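PDB 5L2P: arylesterase from Sulfolobus solfataricus, which hydrolyses aromatic esters, p-nitrophenyl esters of fatty acids and organophosphates such as paraoxon, with a broad substrate range. Local coordinates for residues R65-I70 with I97-S102; K71-G76 with S104-V109; P184-D189 with F229-A234; S192-R197 with L253-E258. All coordinates share one frame; numbering follows the deposited sequence.

Contact 1 of 4, residues R65-I70 with I97-S102; sequences RIYSPI and ISRILS
Helix 95-105 is the crossover helix between the parallel strands 77-81 and 108-112 of the alpha/beta-hydrolase sheet. Here it packs on the end of strand 61-68, which runs antiparallel beside 108-112. The axes of strand 65-68 and helix segment 97-102 come within 8.5 Å and make an angle of 36°. Tyr67 carries most of the contact. Its CG is anti to the carbonyl carbon (chi1 -59°), and this turns the ring toward the helix. Ser98 CB sits over one ring face, 3.6 Å from the centroid, in a CH-pi contact. It lies toward the CZ and CE1 rim, with Ser98 CB 3.5 Å from Tyr67 CZ. Ser98 OG bonds elsewhere, to His80 and Glu94. Arg99 crosses the ring at about a right angle, and its CG approaches Tyr67 CE2 obliquely at 4.0 Å. Beyond the ring, Asp95 takes the Tyr67 hydroxyl on one carboxylate oxygen and Arg99 NE on the other, so one acid ties the two side chains together; Arg99 NH1 also bonds the carbonyl of Asp45. A leucine here has neither hydroxyl nor ring, and without them the helix would probably sit less firmly on the strand. Further along, Ser102 OG is anti to its backbone N and reaches Pro69 CB at 3.5 Å. Pro69 N has no hydrogen to offer, so this is packing; the polar partner of Ser102 OG is the carbonyl of Cys107. No hydrogen bond joins the two segments. The helix of a beta-alpha-beta crossover thus packs on the antiparallel neighbour strand of the alpha/beta-hydrolase sheet.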
# COMPACT_ATOMS: atom_id res chain seq x y z
N ARG A 65 -33.73 -19.10 12.68
CA ARG A 65 -34.74 -18.07 12.79
C ARG A 65 -35.07 -17.61 11.36
O ARG A 65 -34.19 -17.25 10.59
CB ARG A 65 -34.25 -16.90 13.62
CG ARG A 65 -35.37 -15.91 13.98
CD ARG A 65 -34.90 -14.69 14.80
NE ARG A 65 -34.23 -14.99 16.05
CZ ARG A 65 -34.84 -15.19 17.20
NH1 ARG A 65 -36.15 -15.11 17.27
NH2 ARG A 65 -34.12 -15.47 18.27
N ILE A 66 -36.36 -17.62 11.02
CA ILE A 66 -36.84 -17.15 9.73
C ILE A 66 -37.37 -15.73 9.87
O ILE A 66 -38.29 -15.49 10.68
CB ILE A 66 -38.03 -17.97 9.20
CG1 ILE A 66 -37.87 -19.49 9.43
CG2 ILE A 66 -38.25 -17.66 7.72
CD1 ILE A 66 -36.50 -20.05 9.06
N TYR A 67 -36.81 -14.81 9.05
CA TYR A 67 -37.26 -13.41 9.04
C TYR A 67 -38.10 -13.14 7.82
O TYR A 67 -37.67 -13.42 6.73
CB TYR A 67 -36.09 -12.46 9.05
CG TYR A 67 -35.17 -12.58 10.22
CD1 TYR A 67 -34.22 -13.60 10.30
CD2 TYR A 67 -35.20 -11.68 11.24
CE1 TYR A 67 -33.36 -13.69 11.40
CE2 TYR A 67 -34.38 -11.78 12.34
CZ TYR A 67 -33.45 -12.78 12.40
OH TYR A 67 -32.57 -12.86 13.44
N SER A 68 -39.29 -12.58 8.01
CA SER A 68 -40.10 -12.12 6.90
C SER A 68 -40.06 -10.61 6.88
O SER A 68 -40.24 -10.00 7.91
CB SER A 68 -41.54 -12.54 7.08
OG SER A 68 -41.64 -13.93 7.23
N PRO A 69 -39.82 -10.00 5.69
CA PRO A 69 -39.65 -8.56 5.62
C PRO A 69 -40.94 -7.79 5.84
O PRO A 69 -42.01 -8.36 5.76
CB PRO A 69 -39.13 -8.34 4.19
CG PRO A 69 -39.72 -9.45 3.42
CD PRO A 69 -39.72 -10.62 4.36
N ILE A 70 -40.83 -6.50 6.12
CA ILE A 70 -41.97 -5.61 6.22
C ILE A 70 -42.76 -5.63 4.93
O ILE A 70 -43.98 -5.70 4.95
CB ILE A 70 -41.53 -4.14 6.50
CG1 ILE A 70 -40.93 -3.99 7.89
CG2 ILE A 70 -42.69 -3.17 6.38
CD1 ILE A 70 -41.93 -4.15 9.04
N ILE A 97 -28.67 -7.28 12.08
CA ILE A 97 -28.22 -7.37 10.69
C ILE A 97 -29.25 -8.09 9.83
O ILE A 97 -29.55 -7.63 8.71
CB ILE A 97 -26.86 -8.03 10.53
CG1 ILE A 97 -25.80 -7.28 11.36
CG2 ILE A 97 -26.44 -8.02 9.06
CD1 ILE A 97 -25.71 -5.77 11.14
N SER A 98 -29.77 -9.21 10.34
CA SER A 98 -30.73 -10.01 9.59
C SER A 98 -31.98 -9.22 9.27
O SER A 98 -32.53 -9.38 8.19
CB SER A 98 -31.11 -11.26 10.36
OG SER A 98 -29.97 -12.00 10.78
N ARG A 99 -32.42 -8.40 10.22
CA ARG A 99 -33.62 -7.58 10.06
C ARG A 99 -33.44 -6.51 8.98
O ARG A 99 -34.29 -6.35 8.12
CB ARG A 99 -34.00 -6.86 11.37
CG ARG A 99 -34.53 -7.79 12.41
CD ARG A 99 -34.32 -7.24 13.84
NE ARG A 99 -35.11 -8.00 14.79
CZ ARG A 99 -36.42 -7.86 14.94
NH1 ARG A 99 -37.09 -6.97 14.25
NH2 ARG A 99 -37.08 -8.59 15.82
N ILE A 100 -32.33 -5.77 9.06
CA ILE A 100 -32.03 -4.76 8.04
C ILE A 100 -31.84 -5.43 6.67
O ILE A 100 -32.27 -4.89 5.65
CB ILE A 100 -30.77 -3.97 8.38
CG1 ILE A 100 -30.98 -3.16 9.66
CG2 ILE A 100 -30.41 -3.01 7.26
CD1 ILE A 100 -29.68 -2.71 10.31
N LEU A 101 -31.22 -6.61 6.65
CA LEU A 101 -30.93 -7.28 5.39
C LEU A 101 -32.20 -7.74 4.70
O LEU A 101 -32.38 -7.55 3.47
CB LEU A 101 -29.98 -8.47 5.61
CG LEU A 101 -29.52 -9.22 4.34
CD1 LEU A 101 -28.69 -8.37 3.39
CD2 LEU A 101 -28.75 -10.43 4.81
N SER A 102 -33.08 -8.32 5.50
CA SER A 102 -34.40 -8.77 5.04
C SER A 102 -35.22 -7.62 4.44
O SER A 102 -35.82 -7.77 3.39
CB SER A 102 -35.16 -9.41 6.22
OG SER A 102 -36.42 -9.93 5.82

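Contact 2 of 4, residues K71-G76 with S104-V109; sequences KRTNNG and SCECTV
Positive phi at Glu106 (60°) ends helix 95-105 and turns the chain toward strand 108-112. Its side chain has CG anti to the carbonyl carbon and runs extended beyond CG. Thr73 places OG1 between its backbone N and carbonyl carbon (chi1 58°). Thr73 OG1 can then donate to Glu106 OE1 at 2.5 Å, from above the carboxylate plane. The same two residues also pair through the backbone: Thr73 N meets Glu106 O at 3.1 Å, in the carbonyl plane and on a lone pair. Glu106 OE2 has its own partner, a salt bridge to Lys302. The connection between strands 61-68 and 77-81 of the alpha/beta-hydrolase sheet thus crosses the C-terminal end of the helix. Asn74 has a dual role there. Its ND2 donates to Cys105 O at 3.0 Å, nearly along the C=O axis. Its OD1 accepts from Gly76 N at 2.9 Å, which makes an Asx turn. Asn74 CG stands between its backbone N and carbonyl carbon (chi1 65°), and the two bonds fix the amide flip. Asn74 OD1 also packs on Cys107 CB at 3.2 Å. Arg72 stretches out fully and lays one guanidinium face over Thr108 OG1, 3.1 Å from the plane. That approach is no hydrogen bond; Arg72 NH2 donates instead to the carbonyl of Leu143.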
# COMPACT_ATOMS: atom_id res chain seq x y z
N LYS A 71 -42.05 -5.54 3.81
CA LYS A 71 -42.65 -5.61 2.47
C LYS A 71 -41.89 -6.68 1.68
O LYS A 71 -40.68 -6.53 1.45
CB LYS A 71 -42.57 -4.26 1.72
CG LYS A 71 -42.70 -3.03 2.62
CD LYS A 71 -43.31 -1.79 1.91
CE LYS A 71 -43.91 -0.75 2.88
NZ LYS A 71 -42.90 0.14 3.56
N ARG A 72 -42.60 -7.72 1.26
CA ARG A 72 -42.00 -8.79 0.48
C ARG A 72 -42.32 -8.61 -1.00
O ARG A 72 -43.46 -8.69 -1.38
CB ARG A 72 -42.54 -10.12 0.96
CG ARG A 72 -41.74 -11.33 0.52
CD ARG A 72 -42.37 -12.62 1.00
NE ARG A 72 -41.60 -13.76 0.50
CZ ARG A 72 -41.83 -15.03 0.80
NH1 ARG A 72 -42.82 -15.35 1.61
NH2 ARG A 72 -41.07 -15.98 0.26
N THR A 73 -41.30 -8.37 -1.83
CA THR A 73 -41.50 -8.10 -3.25
C THR A 73 -40.78 -9.09 -4.18
O THR A 73 -40.83 -8.92 -5.40
CB THR A 73 -41.00 -6.71 -3.62
OG1 THR A 73 -39.61 -6.62 -3.28
CG2 THR A 73 -41.76 -5.66 -2.88
N ASN A 74 -40.11 -10.10 -3.62
CA ASN A 74 -39.54 -11.16 -4.44
C ASN A 74 -39.49 -12.50 -3.71
O ASN A 74 -39.68 -12.57 -2.49
CB ASN A 74 -38.17 -10.77 -4.97
CG ASN A 74 -37.15 -10.62 -3.88
OD1 ASN A 74 -36.67 -11.60 -3.32
ND2 ASN A 74 -36.80 -9.38 -3.56
N ASN A 75 -39.23 -13.56 -4.48
CA ASN A 75 -39.18 -14.91 -3.94
C ASN A 75 -37.75 -15.42 -3.70
O ASN A 75 -37.52 -16.61 -3.72
CB ASN A 75 -40.00 -15.88 -4.81
CG ASN A 75 -39.57 -15.86 -6.28
OD1 ASN A 75 -38.69 -15.12 -6.66
ND2 ASN A 75 -40.20 -16.69 -7.11
N GLY A 76 -36.83 -14.51 -3.44
CA GLY A 76 -35.49 -14.87 -3.07
C GLY A 76 -35.30 -15.24 -1.63
O GLY A 76 -36.17 -15.00 -0.81
N SER A 104 -34.14 -4.69 3.31
CA SER A 104 -33.45 -4.12 2.16
C SER A 104 -33.61 -5.03 0.94
O SER A 104 -33.87 -4.56 -0.15
CB SER A 104 -31.97 -3.98 2.44
OG SER A 104 -31.74 -3.07 3.48
N CYS A 105 -33.42 -6.33 1.15
CA CYS A 105 -33.64 -7.33 0.11
C CYS A 105 -35.11 -7.46 -0.27
O CYS A 105 -35.42 -7.85 -1.40
CB CYS A 105 -33.18 -8.71 0.59
SG CYS A 105 -31.39 -8.85 0.72
N GLU A 106 -35.99 -7.18 0.68
CA GLU A 106 -37.43 -7.39 0.55
C GLU A 106 -37.72 -8.85 0.28
O GLU A 106 -38.53 -9.21 -0.60
CB GLU A 106 -38.01 -6.47 -0.52
CG GLU A 106 -37.90 -5.00 -0.14
CD GLU A 106 -38.28 -4.05 -1.27
OE1 GLU A 106 -39.16 -4.42 -2.09
OE2 GLU A 106 -37.66 -2.95 -1.33
N CYS A 107 -37.03 -9.69 1.05
CA CYS A 107 -37.15 -11.12 0.90
C CYS A 107 -36.88 -11.82 2.20
O CYS A 107 -36.44 -11.23 3.16
CB CYS A 107 -36.17 -11.62 -0.17
SG CYS A 107 -34.48 -11.83 0.43
N THR A 108 -37.14 -13.12 2.21
CA THR A 108 -36.98 -13.95 3.39
C THR A 108 -35.51 -14.19 3.74
O THR A 108 -34.69 -14.41 2.86
CB THR A 108 -37.61 -15.31 3.12
OG1 THR A 108 -38.91 -15.14 2.49
CG2 THR A 108 -37.67 -16.15 4.42
N VAL A 109 -35.19 -14.13 5.02
CA VAL A 109 -33.83 -14.36 5.50
C VAL A 109 -33.88 -15.45 6.57
O VAL A 109 -34.76 -15.43 7.44
CB VAL A 109 -33.24 -13.08 6.08
CG1 VAL A 109 -31.92 -13.35 6.77
CG2 VAL A 109 -33.09 -12.02 4.98

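Contact 3 of 4, residues P184-D189 with F229-A234; sequences PFVYLD and FSPLIA
Phe185 and Phe229 both hold CG anti to their backbone N, with chi1 177° for Phe185. These torsions bring the two rings together. Phe185 CE1 touches Phe229 CZ at 3.6 Å, and the ring planes lie at 51°, so the pair is oblique. The Phe229 carbonyl oxygen sits in plane at the edge of the Phe185 ring, 4.2 Å from Phe185 CD1. A third ring, Trp86, meets Phe185 edge-to-face. Val186 splits its two methyls. Val186 CG1, anti to the carbonyl carbon, meets Pro231 CG at 4.0 Å. Val186 CG2 lies between the backbone N and carbonyl carbon and faces Leu232 CB at 4.2 Å. One hydrogen bond joins the segments: Leu232 N donates to Val186 O at 3.1 Å, nearly straight at 165° and in the carbonyl plane. It ties the 3-10 turn 231-233 to the other loop. Tyr187 also has CG anti to its N. Leu232 crosses the Tyr187 side chain at about a right angle, its CD2 touching Tyr187 CB at 3.7 Å. The Tyr187 hydroxyl leaves this contact and bonds Leu188 O of the second subunit. The loop after strand 178-182 packs here on the loop that leads from helix 212-217 into strand 242-248. Phe185, about 6 Å from Ser156 between side chains, probably lines the neighbourhood of this inferred nucleophile of the alpha/beta-hydrolase fold.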
# COMPACT_ATOMS: atom_id res chain seq x y z
N PRO A 184 -14.44 -11.62 5.36
CA PRO A 184 -14.17 -13.02 5.60
C PRO A 184 -12.75 -13.41 6.01
O PRO A 184 -11.76 -12.77 5.62
CB PRO A 184 -14.42 -13.64 4.20
CG PRO A 184 -13.97 -12.59 3.26
CD PRO A 184 -14.36 -11.29 3.91
N PHE A 185 -12.67 -14.52 6.74
CA PHE A 185 -11.43 -15.30 6.87
C PHE A 185 -11.41 -16.36 5.78
O PHE A 185 -12.31 -17.20 5.69
CB PHE A 185 -11.36 -15.96 8.25
CG PHE A 185 -10.17 -16.84 8.46
CD1 PHE A 185 -10.15 -18.15 7.96
CD2 PHE A 185 -9.06 -16.38 9.13
CE1 PHE A 185 -9.03 -18.98 8.15
CE2 PHE A 185 -7.95 -17.21 9.31
CZ PHE A 185 -7.95 -18.50 8.82
N VAL A 186 -10.35 -16.36 4.96
CA VAL A 186 -10.21 -17.33 3.86
C VAL A 186 -8.87 -18.05 3.81
O VAL A 186 -8.67 -18.93 2.98
CB VAL A 186 -10.43 -16.67 2.50
CG1 VAL A 186 -11.87 -16.24 2.36
CG2 VAL A 186 -9.51 -15.47 2.27
N TYR A 187 -7.94 -17.70 4.70
CA TYR A 187 -6.57 -18.21 4.62
C TYR A 187 -5.78 -17.89 5.89
O TYR A 187 -6.08 -16.91 6.59
CB TYR A 187 -5.85 -17.55 3.40
CG TYR A 187 -4.50 -18.16 3.10
CD1 TYR A 187 -4.39 -19.51 2.74
CD2 TYR A 187 -3.32 -17.42 3.18
CE1 TYR A 187 -3.17 -20.10 2.51
CE2 TYR A 187 -2.08 -17.99 2.88
CZ TYR A 187 -2.01 -19.35 2.55
OH TYR A 187 -0.82 -20.01 2.27
N LEU A 188 -4.76 -18.69 6.18
CA LEU A 188 -3.80 -18.36 7.23
C LEU A 188 -2.78 -17.39 6.67
O LEU A 188 -1.67 -17.76 6.27
CB LEU A 188 -3.09 -19.62 7.75
CG LEU A 188 -2.33 -19.42 9.06
CD1 LEU A 188 -3.29 -19.35 10.27
CD2 LEU A 188 -1.34 -20.56 9.23
N ASP A 189 -3.15 -16.13 6.63
CA ASP A 189 -2.30 -15.08 6.10
C ASP A 189 -1.29 -14.58 7.10
O ASP A 189 -1.65 -13.95 8.05
CB ASP A 189 -3.18 -13.92 5.64
CG ASP A 189 -2.41 -12.73 5.19
OD1 ASP A 189 -1.28 -12.86 4.66
OD2 ASP A 189 -2.96 -11.64 5.35
N PHE A 229 -11.51 -25.10 5.16
CA PHE A 229 -11.06 -24.18 6.17
C PHE A 229 -10.48 -22.91 5.54
O PHE A 229 -10.81 -21.78 5.97
CB PHE A 229 -10.04 -24.84 7.07
CG PHE A 229 -9.31 -23.87 7.96
CD1 PHE A 229 -9.93 -23.31 9.05
CD2 PHE A 229 -7.99 -23.56 7.71
CE1 PHE A 229 -9.26 -22.44 9.86
CE2 PHE A 229 -7.31 -22.68 8.52
CZ PHE A 229 -7.94 -22.11 9.60
N SER A 230 -9.60 -23.11 4.55
CA SER A 230 -8.93 -22.02 3.82
C SER A 230 -9.26 -22.08 2.37
O SER A 230 -8.48 -22.60 1.57
CB SER A 230 -7.41 -22.11 3.98
OG SER A 230 -7.01 -21.70 5.28
N PRO A 231 -10.42 -21.53 1.99
CA PRO A 231 -10.84 -21.59 0.59
C PRO A 231 -9.89 -20.91 -0.41
O PRO A 231 -9.94 -21.21 -1.60
CB PRO A 231 -12.21 -20.90 0.60
CG PRO A 231 -12.31 -20.23 1.93
CD PRO A 231 -11.46 -20.99 2.86
N LEU A 232 -9.04 -20.01 0.06
CA LEU A 232 -8.10 -19.34 -0.82
C LEU A 232 -7.08 -20.35 -1.41
O LEU A 232 -6.56 -20.13 -2.49
CB LEU A 232 -7.40 -18.21 -0.06
CG LEU A 232 -6.71 -17.18 -0.94
CD1 LEU A 232 -7.66 -16.43 -1.86
CD2 LEU A 232 -5.96 -16.20 -0.05
N ILE A 233 -6.82 -21.45 -0.69
CA ILE A 233 -5.85 -22.44 -1.12
C ILE A 233 -6.45 -23.43 -2.07
O ILE A 233 -5.76 -24.33 -2.55
CB ILE A 233 -5.21 -23.18 0.09
CG1 ILE A 233 -3.81 -23.68 -0.30
CG2 ILE A 233 -6.06 -24.33 0.61
CD1 ILE A 233 -3.05 -24.40 0.79
N ALA A 234 -7.72 -23.27 -2.38
CA ALA A 234 -8.37 -24.17 -3.34
C ALA A 234 -7.69 -24.11 -4.70
O ALA A 234 -7.35 -23.03 -5.19
CB ALA A 234 -9.83 -23.81 -3.49

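Contact 4 of 4, residues S192-R197 with L253-E258; sequences SKSMNR and LRDQGE
Two hydrogen bonds run both ways between Ser194 and Asp255. Ser194 N donates to Asp255 OD2 at 3.0 Å, from above the carboxylate plane, and Asp255 N donates to Ser194 OG at 3.1 Å. Ser194 OG is also bonded to Pro252 O. Within 192-197, Ser192 is the N-cap: its OG accepts from Met195 N at 3.2 Å, and it has a further partner in Asp189. The charged pair is Arg254 with Asp255. The arginine grips side-on, Arg254 NE and NH2 both reaching Asp255 OD1, with NE at 3.0 Å. Its NH2 adds a weak bond to OD2. Lys193 NZ forms a salt bridge to Glu258 of the second subunit. An alanine in place of Asp255 lacks the carboxylate that joins Ser194 N to Arg254, and would probably loosen the pairing of the two helix starts. Helix 193-197 and the helix segment 254-258 run nearly antiparallel, at 162°. The second follows the catalytic-acid loop of the alpha/beta-hydrolase fold, where Leu253 N bonds Asp251, the inferred triad acid. The remaining contacts are packing. Ser194 CB lies over one guanidinium face of Arg254, 3.4 Å above the plane. Met195, bent at chi2 and chi3, lies beside Leu253 with Met195 CE 4.1 Å from Leu253 CD2.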
# COMPACT_ATOMS: atom_id res chain seq x y z
N SER A 192 0.73 -10.56 4.58
CA SER A 192 0.15 -9.31 4.10
C SER A 192 0.39 -8.11 5.01
O SER A 192 0.69 -8.25 6.17
CB SER A 192 -1.35 -9.44 3.87
OG SER A 192 -2.08 -9.26 5.07
N LYS A 193 0.29 -6.93 4.43
CA LYS A 193 0.47 -5.70 5.16
C LYS A 193 -0.65 -5.49 6.20
O LYS A 193 -0.39 -5.07 7.35
CB LYS A 193 0.49 -4.50 4.23
CG LYS A 193 1.77 -4.42 3.44
CD LYS A 193 2.93 -3.89 4.25
CE LYS A 193 4.25 -4.12 3.58
NZ LYS A 193 5.29 -3.53 4.47
N SER A 194 -1.89 -5.73 5.77
CA SER A 194 -3.03 -5.53 6.65
C SER A 194 -2.89 -6.40 7.91
O SER A 194 -3.11 -5.90 8.99
CB SER A 194 -4.36 -5.83 5.91
OG SER A 194 -4.50 -7.19 5.61
N MET A 195 -2.47 -7.65 7.75
CA MET A 195 -2.33 -8.57 8.84
C MET A 195 -1.29 -8.10 9.87
O MET A 195 -1.57 -8.01 11.08
CB MET A 195 -1.98 -9.97 8.35
CG MET A 195 -1.77 -11.00 9.48
SD MET A 195 -3.21 -11.29 10.55
CE MET A 195 -4.34 -12.05 9.39
N ASN A 196 -0.12 -7.71 9.36
CA ASN A 196 0.98 -7.34 10.23
C ASN A 196 0.77 -5.99 10.91
O ASN A 196 1.24 -5.78 12.01
CB ASN A 196 2.29 -7.38 9.45
CG ASN A 196 2.75 -8.79 9.19
OD1 ASN A 196 3.27 -9.43 10.09
ND2 ASN A 196 2.53 -9.32 8.00
N ARG A 197 0.07 -5.09 10.25
CA ARG A 197 -0.12 -3.74 10.75
C ARG A 197 -1.30 -3.60 11.66
O ARG A 197 -1.27 -2.81 12.61
CB ARG A 197 -0.30 -2.76 9.58
CG ARG A 197 0.93 -2.49 8.74
CD ARG A 197 0.65 -1.53 7.58
NE ARG A 197 1.94 -1.09 7.04
CZ ARG A 197 2.12 -0.48 5.88
NH1 ARG A 197 1.13 -0.23 5.07
NH2 ARG A 197 3.34 -0.12 5.56
N LEU A 253 -7.71 -8.83 8.22
CA LEU A 253 -8.15 -9.80 7.23
C LEU A 253 -8.43 -9.13 5.89
O LEU A 253 -8.90 -9.81 4.96
CB LEU A 253 -9.45 -10.52 7.70
CG LEU A 253 -9.46 -11.21 9.06
CD1 LEU A 253 -10.83 -11.81 9.33
CD2 LEU A 253 -8.38 -12.28 9.15
N ARG A 254 -8.19 -7.82 5.80
CA ARG A 254 -8.48 -7.06 4.57
C ARG A 254 -7.85 -7.67 3.33
O ARG A 254 -8.53 -7.89 2.34
CB ARG A 254 -8.01 -5.63 4.73
CG ARG A 254 -8.28 -4.69 3.55
CD ARG A 254 -7.48 -3.38 3.68
NE ARG A 254 -6.07 -3.61 3.41
CZ ARG A 254 -5.09 -2.79 3.73
NH1 ARG A 254 -5.34 -1.66 4.36
NH2 ARG A 254 -3.84 -3.11 3.40
N ASP A 255 -6.55 -7.94 3.38
CA ASP A 255 -5.83 -8.34 2.15
C ASP A 255 -6.20 -9.73 1.66
O ASP A 255 -6.34 -9.94 0.44
CB ASP A 255 -4.31 -8.19 2.34
CG ASP A 255 -3.88 -6.69 2.41
OD1 ASP A 255 -4.66 -5.83 1.92
OD2 ASP A 255 -2.81 -6.37 2.96
N GLN A 256 -6.43 -10.69 2.56
CA GLN A 256 -6.90 -12.03 2.16
C GLN A 256 -8.28 -12.01 1.53
O GLN A 256 -8.52 -12.74 0.56
CB GLN A 256 -6.88 -13.04 3.33
CG GLN A 256 -7.84 -12.78 4.45
CD GLN A 256 -7.53 -13.65 5.67
OE1 GLN A 256 -8.13 -14.72 5.89
NE2 GLN A 256 -6.58 -13.19 6.46
N GLY A 257 -9.19 -11.18 2.06
CA GLY A 257 -10.50 -11.00 1.44
C GLY A 257 -10.40 -10.42 0.02
O GLY A 257 -11.04 -10.89 -0.88
N GLU A 258 -9.62 -9.38 -0.16
CA GLU A 258 -9.41 -8.79 -1.49
C GLU A 258 -8.71 -9.75 -2.46
O GLU A 258 -9.07 -9.81 -3.59
CB GLU A 258 -8.67 -7.45 -1.38
CG GLU A 258 -9.55 -6.38 -0.70
CD GLU A 258 -8.85 -5.04 -0.49
OE1 GLU A 258 -7.59 -4.97 -0.55
OE2 GLU A 258 -9.55 -4.05 -0.24

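From the N terminus, contact 1 first joins strand 61-68 to helix 95-105. Contact 2 starts in the very next residues and closes on the end of that helix and the start of strand 108-112. The two loops cross, and their segments touch through Tyr67 with Val109. Both lie on one side of the chain's centre. Contacts 3 and 4 come later in the chain, on the opposite side, their centres about 29 to 34 Å from the first two. With each other they cross. Contact 3 joins the loop after strand 178-182 to the loop before strand 242-248; contact 4 joins helix 193-197 to the start of helix 254-266. Gln256 bonds the backbone of Val186 and Tyr187, linking the two. Both touch the second subunit.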